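Side-chain contact in colicin-m immunity protein (Escherichia coli, PDB 4AEQ), which protects Escherichia coli cells that carry the colicin M plasmid against the lethal action of colicin M: residues Q14-D17 / E18-R21. Sequence-based numbering, arbitrary orientation.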
loop_
_atom_site.group_PDB
_atom_site.type_symbol
_atom_site.label_atom_id
_atom_site.label_comp_id
_atom_site.label_asym_id
_atom_site.label_seq_id
_atom_site.Cartn_x
_atom_site.Cartn_y
_atom_site.Cartn_z
ATOM N N GLN A 14 -8.274 -0.560 20.390
ATOM C CA GLN A 14 -9.661 -0.172 20.185
ATOM C C GLN A 14 -10.260 -0.864 18.962
ATOM O O GLN A 14 -11.443 -0.700 18.661
ATOM C CB GLN A 14 -9.764 1.346 20.042
ATOM C CG GLN A 14 -9.221 2.100 21.244
ATOM C CD GLN A 14 -9.147 3.594 21.012
ATOM O OE1 GLN A 14 -8.854 4.048 19.907
ATOM N NE2 GLN A 14 -9.412 4.368 22.057
ATOM N N VAL A 15 -9.440 -1.645 18.265
ATOM C CA VAL A 15 -9.881 -2.332 17.055
ATOM C C VAL A 15 -10.126 -3.810 17.320
ATOM O O VAL A 15 -9.206 -4.542 17.674
ATOM C CB VAL A 15 -8.842 -2.197 15.923
ATOM C CG1 VAL A 15 -9.266 -3.010 14.705
ATOM C CG2 VAL A 15 -8.656 -0.736 15.552
ATOM N N SER A 16 -11.371 -4.246 17.158
ATOM C CA SER A 16 -11.716 -5.651 17.335
ATOM C C SER A 16 -11.215 -6.487 16.164
ATOM O O SER A 16 -10.929 -5.955 15.090
ATOM C CB SER A 16 -13.229 -5.820 17.482
ATOM O OG SER A 16 -13.884 -5.578 16.248
ATOM N N ASP A 17 -11.097 -7.795 16.376
ATOM C CA ASP A 17 -10.696 -8.708 15.308
ATOM C C ASP A 17 -11.585 -8.537 14.077
ATOM O O ASP A 17 -11.106 -8.586 12.947
ATOM C CB ASP A 17 -10.750 -10.162 15.789
ATOM C CG ASP A 17 -9.541 -10.549 16.624
ATOM O OD1 ASP A 17 -8.713 -9.663 16.935
ATOM O OD2 ASP A 17 -9.422 -11.744 16.970
ATOM N N GLU A 18 -12.880 -8.340 14.305
ATOM C CA GLU A 18 -13.843 -8.199 13.216
ATOM C C GLU A 18 -13.623 -6.912 12.418
ATOM O O GLU A 18 -13.678 -6.920 11.183
ATOM C CB GLU A 18 -15.271 -8.259 13.764
ATOM C CG GLU A 18 -16.340 -8.493 12.710
ATOM C CD GLU A 18 -16.860 -7.204 12.109
ATOM O OE1 GLU A 18 -16.479 -6.122 12.602
ATOM O OE2 GLU A 18 -17.655 -7.273 11.149
ATOM N N GLN A 19 -13.383 -5.812 13.127
ATOM C CA GLN A 19 -13.071 -4.532 12.489
ATOM C C GLN A 19 -11.789 -4.623 11.678
ATOM O O GLN A 19 -11.719 -4.129 10.553
ATOM C CB GLN A 19 -12.914 -3.427 13.534
ATOM C CG GLN A 19 -14.213 -2.955 14.155
ATOM C CD GLN A 19 -13.990 -1.963 15.279
ATOM O OE1 GLN A 19 -13.295 -2.257 16.251
ATOM N NE2 GLN A 19 -14.579 -0.780 15.150
ATOM N N ALA A 20 -10.771 -5.245 12.265
ATOM C CA ALA A 20 -9.487 -5.420 11.597
ATOM C C ALA A 20 -9.648 -6.247 10.325
ATOM O O ALA A 20 -9.112 -5.896 9.277
ATOM C CB ALA A 20 -8.486 -6.078 12.536
ATOM N N ARG A 21 -10.390 -7.346 10.421
ATOM C CA ARG A 21 -10.617 -8.204 9.263
ATOM C C ARG A 21 -11.368 -7.458 8.170
ATOM O O ARG A 21 -11.052 -7.597 6.990
ATOM C CB ARG A 21 -11.373 -9.473 9.660
ATOM C CG ARG A 21 -10.561 -10.420 10.532
ATOM C CD ARG A 21 -11.218 -11.787 10.638
ATOM N NE ARG A 21 -10.286 -12.795 11.141
ATOM C CZ ARG A 21 -10.354 -13.343 12.350
ATOM N NH1 ARG A 21 -11.321 -12.991 13.186
ATOM N NH2 ARG A 21 -9.462 -14.253 12.719
HETATM O O HOH W 1 -12.901 1.067 16.968
HETATM O O HOH W 2 -8.827 -14.693 15.465
#
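Ser16 and Gln19 grip each other twice, each side chain answering the other's backbone. The amide N of Ser16 donates to Gln19 OE1 over 2.9 Å in an almost straight bond (172° at the hydrogen), arriving in the plane of the side-chain carbonyl on one of its lone pairs. In return Gln19 N donates to Ser16 OG at 3.2 Å. The serine hydroxyl can do this because chi1 of 71° sets OG between its own backbone N and carbonyl carbon, turned to the first turn of the helix. Gln19, extended beyond CG, runs back alongside the serine, its CG 3.4 Å from Ser16 OG. Water 1 extends the clasp by linking the other branch of the amide, NE2, to Gln14 O, so both ends of the carboxamide are held and its rotation is restrained. This reciprocal pairing is a capping box, with Ser16 as N-cap of helix 17-42, the long helix that precedes the antiparallel sheet of this YebF/Cmi-family domain. The regular helical ladder starts here, with Ala20 N bonded to Ser16 O at 2.9 Å and Arg21 N to Asp17 O. Over the same turn, Arg21 CG lies 3.1 Å from Asp17 O. The Asp17 and Arg21 side chains stand near each other without forming a salt bridge: OD2 is 4.4 Å from NH1 and well out of the guanidinium plane, and water 2 joins OD2, weakly, to NH2. Their stronger partners are on the second subunit of the domain-swapped dimer, where Asp17 OD1 forms a salt bridge with Arg56 and Arg21 NH2 donates to Glu52 O. On the buried side, Val15 CG1 packs against Ala20 CB at 3.8 Å, and both residues rest on Leu67 of the second subunit.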